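Local coordinates for fucoxanthin chlorophyll a/c-binding protein Lhcq10 (Chaetoceros gracilis, PDB 6L4U) that probably harvests light for photosystem I, binding chlorophyll a, chlorophyll c1 and fucoxanthin as a diatom antenna subunit, at residues A75-F79 against H157-G161; F167-S171 against P181-Y185. All blocks are in the same frame, centred on the assembly; numbering follows the deposited sequence.

Contact 1. Residues A75-F79 against H157-G161; sequences ATIGF and HYMRG. With KC1 (Chlorophyll c1), chain B.
F79 and Y158 lie side by side and point the same way: CD1 of F79 comes to the edge of the tyrosine ring, near its plane, 3.7 Å from Y158 CE2. M159 also runs alongside F79, its SD 5.1 Å from the centroid of the F79 ring and 69° off the ring normal, an oblique Met-aromatic contact. The methionine chain is bent at its last torsion (chi3 77°), which swings CE back over the helix backbone, 3.4 Å from A75 O, while SD faces the chlorophyll c1 at 3.6 Å from its CHB. Next to this, G78 CA makes a C-H...O contact of 3.5 Å with Y158 O, an approach so close that a CB at G78 would collide with that oxygen. Segment 157-161 is loop, with a type I beta turn from H157 to R160, and in this member of the chlorophyll a/b-binding family it packs against the N-terminal part of helix 73-102. M159 N donates to H157 ND1 at 3.1 Å, although the donor sits 36° out of the imidazole plane. Y158 CD1 covers the centre of one face of that imidazole; CAA of the chlorophyll lies over the opposite face toward the rim, and E152 accepts from NE2. F79 reaches the pigment too, meeting the vinyl carbon CBB near the plane of its ring, 3.5 Å from CZ.

Contact 2. Residues F167-S171 against P181-Y185; sequences FPNFS and PLNLY. With KC1 (Chlorophyll c1), chain C.
N169 and N183 mark the closest pass of two irregular segments that run in opposite directions, their CA atoms 5.5 Å apart; by F167 and Y185 the CA separation has widened to 6.9 Å. No backbone hydrogen bond links the two, so side chains make the join. L184 plugs the ring of F167: its methyl CD2 sits 3.4 Å from the F167 ring centroid and only 1° off the normal, a CH-pi contact that leaves CD2 nearly equidistant from all six ring carbons. The leucine gets there with CG anti to the backbone N (chi1 -171°), from a CB that already points at the other segment. Replacing F167 with an alanine would probably open a gap under L184 CD2, leaving that methyl without its aromatic face. The asparagine side chains cross at about a right angle, and N169 ND2 gives N183 OD1 a weak, bent bond of 3.2 Å (125° at the hydrogen). F170 offers its ring edge to the carbonyl of L182, CD2 to O 3.9 Å, and stacks edge-to-face with F150 of helix 137-153. At the other end the chlorophyll c1 spans both segments. F167 N donates to its keto oxygen OBD, though the modelled 2.5 Å is doubtfully short. One face of Y185 lies against the macrocycle, CBD being 3.4 Å above the ring plane; the overlap of Y185 OH with the pigment's carboxyl-bearing arm (CAA and CBA) is too close to be trusted. F167 and Y185 both belong to a chlorophyll c1 pocket to which R89, M92 and E206 also contribute.

Overall arrangement
From the N terminus the chain runs through helix 42-51 and a loop before helix 73-102, whose first turns supply one side of contact 1. It then passes through helix 125-130 and helix 137-153 before 157-161 returns to close this excursion of 77 residues. Only then does contact 2 open, at 167-171, closing a small loop of nine residues, without helix or strand, at 181-185. The two follow in series, neither nested nor crossed. Contact 1 ties the region after helix 137-153 to the start of helix 73-102; contact 2 folds the connection toward helix 196-223 onto itself. Their centres lie about 21 Å apart, their nearest atoms about 8 Å, and each borders a different chlorophyll c1.

Contact 1. Residues A75-F79 against H157-G161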
ATOM      1  N   ALA Z  75      79.610  50.927  10.438  1.00 71.15           N
ATOM      2  CA  ALA Z  75      78.605  51.976  10.344  1.00 71.15           C
ATOM      3  C   ALA Z  75      78.083  52.393  11.707  1.00 71.15           C
ATOM      4  O   ALA Z  75      77.762  53.570  11.906  1.00 71.15           O
ATOM      5  CB  ALA Z  75      77.438  51.523   9.465  1.00 71.15           C
ATOM      6  N   THR Z  76      77.991  51.455  12.649  1.00 71.81           N
ATOM      7  CA  THR Z  76      77.580  51.798  13.999  1.00 71.81           C
ATOM      8  C   THR Z  76      78.718  52.403  14.799  1.00 71.81           C
ATOM      9  O   THR Z  76      78.464  53.052  15.817  1.00 71.81           O
ATOM     10  CB  THR Z  76      77.055  50.569  14.733  1.00 71.81           C
ATOM     11  OG1 THR Z  76      78.149  49.707  15.066  1.00 71.81           O
ATOM     12  CG2 THR Z  76      76.110  49.821  13.829  1.00 71.81           C
ATOM     13  N   ILE Z  77      79.963  52.198  14.366  1.00 70.00           N
ATOM     14  CA  ILE Z  77      81.083  52.863  15.016  1.00 70.00           C
ATOM     15  C   ILE Z  77      81.102  54.348  14.645  1.00 70.00           C
ATOM     16  O   ILE Z  77      81.742  55.148  15.336  1.00 70.00           O
ATOM     17  CB  ILE Z  77      82.429  52.205  14.644  1.00 70.00           C
ATOM     18  CG1 ILE Z  77      83.495  52.373  15.719  1.00 70.00           C
ATOM     19  CG2 ILE Z  77      83.038  52.735  13.385  1.00 70.00           C
ATOM     20  CD1 ILE Z  77      84.253  51.138  15.984  1.00 70.00           C
ATOM     21  N   GLY Z  78      80.425  54.735  13.557  1.00 69.44           N
ATOM     22  CA  GLY Z  78      80.187  56.141  13.294  1.00 69.44           C
ATOM     23  C   GLY Z  78      78.964  56.657  14.015  1.00 69.44           C
ATOM     24  O   GLY Z  78      78.857  57.859  14.273  1.00 69.44           O
ATOM     25  N   PHE Z  79      78.025  55.766  14.338  1.00 73.23           N
ATOM     26  CA  PHE Z  79      76.918  56.131  15.212  1.00 73.23           C
ATOM     27  C   PHE Z  79      77.415  56.411  16.622  1.00 73.23           C
ATOM     28  O   PHE Z  79      76.967  57.368  17.265  1.00 73.23           O
ATOM     29  CB  PHE Z  79      75.867  55.015  15.224  1.00 73.23           C
ATOM     30  CG  PHE Z  79      74.598  55.370  15.954  1.00 73.23           C
ATOM     31  CD1 PHE Z  79      73.543  55.955  15.279  1.00 73.23           C
ATOM     32  CD2 PHE Z  79      74.450  55.094  17.308  1.00 73.23           C
ATOM     33  CE1 PHE Z  79      72.378  56.275  15.940  1.00 73.23           C
ATOM     34  CE2 PHE Z  79      73.291  55.423  17.974  1.00 73.23           C
ATOM     35  CZ  PHE Z  79      72.256  56.011  17.291  1.00 73.23           C
ATOM     36  N   HIS Z 157      76.241  61.403   5.774  1.00 74.30           N
ATOM     37  CA  HIS Z 157      75.815  60.837   7.040  1.00 74.30           C
ATOM     38  C   HIS Z 157      76.948  60.076   7.707  1.00 74.30           C
ATOM     39  O   HIS Z 157      77.821  59.507   7.050  1.00 74.30           O
ATOM     40  CB  HIS Z 157      74.622  59.909   6.838  1.00 74.30           C
ATOM     41  CG  HIS Z 157      73.844  59.646   8.087  1.00 74.30           C
ATOM     42  ND1 HIS Z 157      73.984  58.486   8.817  1.00 74.30           N
ATOM     43  CD2 HIS Z 157      72.893  60.374   8.715  1.00 74.30           C
ATOM     44  CE1 HIS Z 157      73.164  58.520   9.852  1.00 74.30           C
ATOM     45  NE2 HIS Z 157      72.489  59.654   9.812  1.00 74.30           N
ATOM     46  N   TYR Z 158      76.899  60.055   9.030  1.00 74.85           N
ATOM     47  CA  TYR Z 158      77.952  59.482   9.847  1.00 74.85           C
ATOM     48  C   TYR Z 158      77.941  57.960   9.855  1.00 74.85           C
ATOM     49  O   TYR Z 158      78.948  57.355  10.235  1.00 74.85           O
ATOM     50  CB  TYR Z 158      77.832  60.015  11.272  1.00 74.85           C
ATOM     51  CG  TYR Z 158      76.441  59.921  11.860  1.00 74.85           C
ATOM     52  CD1 TYR Z 158      75.513  60.956  11.700  1.00 74.85           C
ATOM     53  CD2 TYR Z 158      76.060  58.806  12.595  1.00 74.85           C
ATOM     54  CE1 TYR Z 158      74.258  60.876  12.266  1.00 74.85           C
ATOM     55  CE2 TYR Z 158      74.805  58.714  13.150  1.00 74.85           C
ATOM     56  CZ  TYR Z 158      73.911  59.749  12.986  1.00 74.85           C
ATOM     57  OH  TYR Z 158      72.661  59.653  13.543  1.00 74.85           O
ATOM     58  N   MET Z 159      76.835  57.326   9.447  1.00 75.73           N
ATOM     59  CA  MET Z 159      76.799  55.877   9.281  1.00 75.73           C
ATOM     60  C   MET Z 159      77.117  55.442   7.863  1.00 75.73           C
ATOM     61  O   MET Z 159      76.607  54.418   7.390  1.00 75.73           O
ATOM     62  CB  MET Z 159      75.462  55.291   9.730  1.00 75.73           C
ATOM     63  CG  MET Z 159      75.089  55.629  11.143  1.00 75.73           C
ATOM     64  SD  MET Z 159      73.619  54.731  11.620  1.00 75.73           S
ATOM     65  CE  MET Z 159      74.343  53.115  11.907  1.00 75.73           C
ATOM     66  N   ARG Z 160      77.976  56.194   7.190  1.00 73.70           N
ATOM     67  CA  ARG Z 160      78.379  56.032   5.802  1.00 73.70           C
ATOM     68  C   ARG Z 160      79.833  56.473   5.774  1.00 73.70           C
ATOM     69  O   ARG Z 160      80.536  56.294   6.777  1.00 73.70           O
ATOM     70  CB  ARG Z 160      77.520  56.867   4.847  1.00 73.70           C
ATOM     71  CG  ARG Z 160      76.050  56.466   4.751  1.00 73.70           C
ATOM     72  CD  ARG Z 160      75.873  55.124   4.063  1.00 73.70           C
ATOM     73  NE  ARG Z 160      74.549  54.560   4.313  1.00 73.70           N
ATOM     74  CZ  ARG Z 160      74.302  53.592   5.189  1.00 73.70           C
ATOM     75  NH1 ARG Z 160      73.067  53.141   5.351  1.00 73.70           N
ATOM     76  NH2 ARG Z 160      75.292  53.071   5.897  1.00 73.70           N
ATOM     77  N   GLY Z 161      80.321  56.920   4.617  1.00 65.07           N
ATOM     78  CA  GLY Z 161      81.459  57.824   4.595  1.00 65.07           C
ATOM     79  C   GLY Z 161      81.215  58.931   5.601  1.00 65.07           C
ATOM     80  O   GLY Z 161      80.220  59.647   5.508  1.00 65.07           O
TER
HETATM   81  NB  KC1 B 311      68.983  57.291  12.104  1.00 73.80           N
HETATM   82  ND  KC1 B 311      67.503  59.892   9.381  1.00 73.80           N
HETATM   83  C1A KC1 B 311      69.610  57.940   7.981  1.00 73.80           C
HETATM   84  C1B KC1 B 311      69.723  56.209  11.890  1.00 73.80           C
HETATM   85  C1C KC1 B 311      66.840  59.164  13.237  1.00 73.80           C
HETATM   86  C1D KC1 B 311      66.567  60.978   9.356  1.00 73.80           C
HETATM   87  C2A KC1 B 311      70.538  56.998   7.222  1.00 73.80           C
HETATM   88  C2B KC1 B 311      69.759  55.233  13.011  1.00 73.80           C
HETATM   89  C2C KC1 B 311      65.623  59.732  13.877  1.00 73.80           C
HETATM   90  C2D KC1 B 311      66.408  61.660   8.056  1.00 73.80           C
HETATM   91  C3A KC1 B 311      71.012  56.058   8.320  1.00 73.80           C
HETATM   92  C3B KC1 B 311      68.918  55.908  14.015  1.00 73.80           C
HETATM   93  C3C KC1 B 311      65.116  60.666  12.861  1.00 73.80           C
HETATM   94  C3D KC1 B 311      67.347  60.862   7.236  1.00 73.80           C
HETATM   95  C4A KC1 B 311      70.218  56.605   9.460  1.00 73.80           C
HETATM   96  C4B KC1 B 311      68.507  57.171  13.346  1.00 73.80           C
HETATM   97  C4C KC1 B 311      66.109  60.526  11.771  1.00 73.80           C
HETATM   98  C4D KC1 B 311      67.922  59.906   8.060  1.00 73.80           C
HETATM   99  CAA KC1 B 311      71.741  57.537   6.453  1.00 73.80           C
HETATM  100  CAB KC1 B 311      68.589  55.423  15.375  1.00 73.80           C
HETATM  101  CAC KC1 B 311      63.901  61.557  12.913  1.00 73.80           C
HETATM  102  CAD KC1 B 311      67.919  60.711   5.884  1.00 73.80           C
HETATM  103  CBA KC1 B 311      72.037  56.634   5.262  1.00 73.80           C
HETATM  104  CBB KC1 B 311      68.906  56.105  16.451  1.00 73.80           C
HETATM  105  CBC KC1 B 311      62.746  60.732  12.387  1.00 73.80           C
HETATM  106  CBD KC1 B 311      68.873  59.591   5.905  1.00 73.80           C
HETATM  107  CED KC1 B 311      68.599  57.725   2.565  1.00 73.80           C
HETATM  108  CGA KC1 B 311      71.946  57.418   3.977  1.00 73.80           C
HETATM  109  CGD KC1 B 311      68.430  58.577   4.902  1.00 73.80           C
HETATM  110  CHA KC1 B 311      68.866  59.065   7.304  1.00 73.80           C
HETATM  111  CHB KC1 B 311      70.390  55.956  10.610  1.00 73.80           C
HETATM  112  CHC KC1 B 311      67.634  58.168  13.976  1.00 73.80           C
HETATM  113  CHD KC1 B 311      65.867  61.356  10.577  1.00 73.80           C
HETATM  114  CMA KC1 B 311      70.569  54.624   8.047  1.00 73.80           C
HETATM  115  CMB KC1 B 311      70.452  53.906  13.139  1.00 73.80           C
HETATM  116  CMC KC1 B 311      65.015  59.436  15.220  1.00 73.80           C
HETATM  117  CMD KC1 B 311      65.596  62.797   7.519  1.00 73.80           C
HETATM  118  NA  KC1 B 311      69.416  57.650   9.223  1.00 73.80           N
HETATM  119  NC  KC1 B 311      67.102  59.629  11.999  1.00 73.80           N
HETATM  120  O1A KC1 B 311      72.003  56.845   2.900  1.00 73.80           O
HETATM  121  O1D KC1 B 311      67.860  57.565   5.256  1.00 73.80           O
HETATM  122  O2A KC1 B 311      71.787  58.862   4.003  1.00 73.80           O
HETATM  123  O2D KC1 B 311      68.710  58.799   3.494  1.00 73.80           O
HETATM  124  OBD KC1 B 311      67.627  61.427   4.862  1.00 73.80           O
HETATM  125 MG   KC1 B 311      68.450  58.704  10.734  1.00 73.80          MG

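Contact 2. Residues F167-S171 against P181-Y185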
ATOM      1  N   PHE Z 167      78.425  69.265  11.076  1.00 71.60           N
ATOM      2  CA  PHE Z 167      77.103  69.755  10.729  1.00 71.60           C
ATOM      3  C   PHE Z 167      77.111  70.252   9.291  1.00 71.60           C
ATOM      4  O   PHE Z 167      77.974  71.058   8.924  1.00 71.60           O
ATOM      5  CB  PHE Z 167      76.665  70.873  11.661  1.00 71.60           C
ATOM      6  CG  PHE Z 167      75.182  70.974  11.822  1.00 71.60           C
ATOM      7  CD1 PHE Z 167      74.435  71.786  10.986  1.00 71.60           C
ATOM      8  CD2 PHE Z 167      74.531  70.255  12.808  1.00 71.60           C
ATOM      9  CE1 PHE Z 167      73.064  71.879  11.131  1.00 71.60           C
ATOM     10  CE2 PHE Z 167      73.164  70.343  12.958  1.00 71.60           C
ATOM     11  CZ  PHE Z 167      72.430  71.156  12.120  1.00 71.60           C
ATOM     12  N   PRO Z 168      76.200  69.773   8.448  1.00 71.80           N
ATOM     13  CA  PRO Z 168      76.132  70.271   7.072  1.00 71.80           C
ATOM     14  C   PRO Z 168      75.670  71.716   7.041  1.00 71.80           C
ATOM     15  O   PRO Z 168      74.797  72.122   7.813  1.00 71.80           O
ATOM     16  CB  PRO Z 168      75.109  69.342   6.413  1.00 71.80           C
ATOM     17  CG  PRO Z 168      74.312  68.794   7.560  1.00 71.80           C
ATOM     18  CD  PRO Z 168      75.251  68.678   8.698  1.00 71.80           C
ATOM     19  N   ASN Z 169      76.291  72.507   6.171  1.00 75.23           N
ATOM     20  CA  ASN Z 169      75.849  73.885   6.048  1.00 75.23           C
ATOM     21  C   ASN Z 169      74.511  74.084   5.360  1.00 75.23           C
ATOM     22  O   ASN Z 169      74.101  73.326   4.480  1.00 75.23           O
ATOM     23  CB  ASN Z 169      76.894  74.842   5.462  1.00 75.23           C
ATOM     24  CG  ASN Z 169      78.321  74.545   5.850  1.00 75.23           C
ATOM     25  OD1 ASN Z 169      79.005  73.627   5.426  1.00 75.23           O
ATOM     26  ND2 ASN Z 169      78.699  75.282   6.891  1.00 75.23           N
ATOM     27  N   PHE Z 170      73.814  75.125   5.829  1.00 75.36           N
ATOM     28  CA  PHE Z 170      72.483  75.467   5.351  1.00 75.36           C
ATOM     29  C   PHE Z 170      72.496  76.026   3.937  1.00 75.36           C
ATOM     30  O   PHE Z 170      71.463  75.976   3.265  1.00 75.36           O
ATOM     31  CB  PHE Z 170      71.836  76.490   6.285  1.00 75.36           C
ATOM     32  CG  PHE Z 170      71.387  75.926   7.599  1.00 75.36           C
ATOM     33  CD1 PHE Z 170      70.893  74.636   7.686  1.00 75.36           C
ATOM     34  CD2 PHE Z 170      71.446  76.697   8.751  1.00 75.36           C
ATOM     35  CE1 PHE Z 170      70.476  74.119   8.901  1.00 75.36           C
ATOM     36  CE2 PHE Z 170      71.032  76.188   9.967  1.00 75.36           C
ATOM     37  CZ  PHE Z 170      70.546  74.898  10.042  1.00 75.36           C
ATOM     38  N   SER Z 171      73.623  76.605   3.495  1.00 71.06           N
ATOM     39  CA  SER Z 171      73.778  77.051   2.109  1.00 71.06           C
ATOM     40  C   SER Z 171      73.596  75.964   1.076  1.00 71.06           C
ATOM     41  O   SER Z 171      73.120  76.254  -0.029  1.00 71.06           O
ATOM     42  CB  SER Z 171      75.147  77.667   1.866  1.00 71.06           C
ATOM     43  OG  SER Z 171      75.089  78.661   0.870  1.00 71.06           O
ATOM     44  N   PRO Z 181      70.693  83.319   5.967  1.00 72.55           N
ATOM     45  CA  PRO Z 181      72.003  83.953   5.741  1.00 72.55           C
ATOM     46  C   PRO Z 181      73.200  83.175   6.267  1.00 72.55           C
ATOM     47  O   PRO Z 181      74.168  82.957   5.530  1.00 72.55           O
ATOM     48  CB  PRO Z 181      71.867  85.299   6.468  1.00 72.55           C
ATOM     49  CG  PRO Z 181      70.747  85.117   7.430  1.00 72.55           C
ATOM     50  CD  PRO Z 181      69.798  84.193   6.746  1.00 72.55           C
ATOM     51  N   LEU Z 182      73.158  82.758   7.527  1.00 78.26           N
ATOM     52  CA  LEU Z 182      74.324  82.193   8.187  1.00 78.26           C
ATOM     53  C   LEU Z 182      74.244  80.675   8.271  1.00 78.26           C
ATOM     54  O   LEU Z 182      73.200  80.059   8.048  1.00 78.26           O
ATOM     55  CB  LEU Z 182      74.496  82.782   9.589  1.00 78.26           C
ATOM     56  CG  LEU Z 182      74.517  84.299   9.724  1.00 78.26           C
ATOM     57  CD1 LEU Z 182      74.548  84.703  11.188  1.00 78.26           C
ATOM     58  CD2 LEU Z 182      75.706  84.864   8.971  1.00 78.26           C
ATOM     59  N   ASN Z 183      75.382  80.075   8.603  1.00 79.79           N
ATOM     60  CA  ASN Z 183      75.493  78.650   8.864  1.00 79.79           C
ATOM     61  C   ASN Z 183      75.654  78.416  10.358  1.00 79.79           C
ATOM     62  O   ASN Z 183      75.900  79.340  11.135  1.00 79.79           O
ATOM     63  CB  ASN Z 183      76.669  78.048   8.095  1.00 79.79           C
ATOM     64  CG  ASN Z 183      76.415  77.990   6.615  1.00 79.79           C
ATOM     65  OD1 ASN Z 183      77.348  77.982   5.812  1.00 79.79           O
ATOM     66  ND2 ASN Z 183      75.144  77.924   6.237  1.00 79.79           N
ATOM     67  N   LEU Z 184      75.507  77.154  10.759  1.00 84.42           N
ATOM     68  CA  LEU Z 184      75.555  76.836  12.181  1.00 84.42           C
ATOM     69  C   LEU Z 184      76.989  76.798  12.698  1.00 84.42           C
ATOM     70  O   LEU Z 184      77.258  77.244  13.819  1.00 84.42           O
ATOM     71  CB  LEU Z 184      74.855  75.503  12.443  1.00 84.42           C
ATOM     72  CG  LEU Z 184      74.645  75.157  13.917  1.00 84.42           C
ATOM     73  CD1 LEU Z 184      73.669  76.135  14.550  1.00 84.42           C
ATOM     74  CD2 LEU Z 184      74.168  73.727  14.089  1.00 84.42           C
ATOM     75  N   TYR Z 185      77.921  76.292  11.893  1.00 88.25           N
ATOM     76  CA  TYR Z 185      79.307  76.134  12.324  1.00 88.25           C
ATOM     77  C   TYR Z 185      80.116  77.413  12.108  1.00 88.25           C
ATOM     78  O   TYR Z 185      80.742  77.920  13.042  1.00 88.25           O
ATOM     79  CB  TYR Z 185      79.937  74.940  11.594  1.00 88.25           C
ATOM     80  CG  TYR Z 185      81.420  74.710  11.838  1.00 88.25           C
ATOM     81  CD1 TYR Z 185      81.996  74.895  13.096  1.00 88.25           C
ATOM     82  CD2 TYR Z 185      82.239  74.278  10.805  1.00 88.25           C
ATOM     83  CE1 TYR Z 185      83.343  74.698  13.298  1.00 88.25           C
ATOM     84  CE2 TYR Z 185      83.582  74.058  11.003  1.00 88.25           C
ATOM     85  CZ  TYR Z 185      84.129  74.261  12.253  1.00 88.25           C
ATOM     86  OH  TYR Z 185      85.472  74.041  12.459  1.00 88.25           O
TER
HETATM   87  NB  KC1 C 306      84.606  72.367  19.009  1.00 84.60           N
HETATM   88  ND  KC1 C 306      81.405  72.112  16.530  1.00 84.60           N
HETATM   89  C1A KC1 C 306      84.112  71.738  14.883  1.00 84.60           C
HETATM   90  C1B KC1 C 306      85.892  72.349  18.689  1.00 84.60           C
HETATM   91  C1C KC1 C 306      81.928  72.703  20.436  1.00 84.60           C
HETATM   92  C1D KC1 C 306      79.979  72.124  16.647  1.00 84.60           C
HETATM   93  C2A KC1 C 306      85.328  71.620  13.989  1.00 84.60           C
HETATM   94  C2B KC1 C 306      86.830  72.526  19.812  1.00 84.60           C
HETATM   95  C2C KC1 C 306      80.796  73.171  21.270  1.00 84.60           C
HETATM   96  C2D KC1 C 306      79.231  71.815  15.410  1.00 84.60           C
HETATM   97  C3A KC1 C 306      86.461  71.791  14.982  1.00 84.60           C
HETATM   98  C3B KC1 C 306      85.919  72.674  20.961  1.00 84.60           C
HETATM   99  C3C KC1 C 306      79.632  73.103  20.379  1.00 84.60           C
HETATM  100  C3D KC1 C 306      80.369  71.592  14.473  1.00 84.60           C
HETATM  101  C4A KC1 C 306      85.664  71.966  16.231  1.00 84.60           C
HETATM  102  C4B KC1 C 306      84.555  72.556  20.336  1.00 84.60           C
HETATM  103  C4C KC1 C 306      80.254  72.626  19.107  1.00 84.60           C
HETATM  104  C4D KC1 C 306      81.540  71.762  15.196  1.00 84.60           C
HETATM  105  CAA KC1 C 306      85.471  72.775  12.996  1.00 84.60           C
HETATM  106  CAB KC1 C 306      86.396  72.888  22.355  1.00 84.60           C
HETATM  107  CAC KC1 C 306      78.216  73.515  20.748  1.00 84.60           C
HETATM  108  CAD KC1 C 306      80.745  71.254  13.077  1.00 84.60           C
HETATM  109  CBA KC1 C 306      86.631  72.531  12.041  1.00 84.60           C
HETATM  110  CBB KC1 C 306      85.666  73.125  23.418  1.00 84.60           C
HETATM  111  CBC KC1 C 306      77.185  72.412  20.721  1.00 84.60           C
HETATM  112  CBD KC1 C 306      82.213  71.253  12.974  1.00 84.60           C
HETATM  113  CED KC1 C 306      83.647  67.721  12.553  1.00 84.60           C
HETATM  114  CGA KC1 C 306      86.525  71.182  11.365  1.00 84.60           C
HETATM  115  CGD KC1 C 306      82.714  69.975  12.381  1.00 84.60           C
HETATM  116  CHA KC1 C 306      82.721  71.595  14.335  1.00 84.60           C
HETATM  117  CHB KC1 C 306      86.383  72.148  17.327  1.00 84.60           C
HETATM  118  CHC KC1 C 306      83.270  72.638  21.052  1.00 84.60           C
HETATM  119  CHD KC1 C 306      79.369  72.442  17.936  1.00 84.60           C
HETATM  120  CMA KC1 C 306      87.328  70.549  15.073  1.00 84.60           C
HETATM  121  CMB KC1 C 306      88.326  72.553  19.783  1.00 84.60           C
HETATM  122  CMC KC1 C 306      80.788  73.608  22.702  1.00 84.60           C
HETATM  123  CMD KC1 C 306      77.777  71.707  15.044  1.00 84.60           C
HETATM  124  NA  KC1 C 306      84.334  71.928  16.133  1.00 84.60           N
HETATM  125  NC  KC1 C 306      81.599  72.396  19.166  1.00 84.60           N
HETATM  126  O1A KC1 C 306      87.276  70.267  11.665  1.00 84.60           O
HETATM  127  O1D KC1 C 306      82.828  69.879  11.171  1.00 84.60           O
HETATM  128  O2A KC1 C 306      85.533  70.964  10.326  1.00 84.60           O
HETATM  129  O2D KC1 C 306      83.090  68.849  13.207  1.00 84.60           O
HETATM  130  OBD KC1 C 306      79.940  71.008  12.110  1.00 84.60           O
HETATM  131 MG   KC1 C 306      83.046  72.402  17.693  1.00 84.60          MG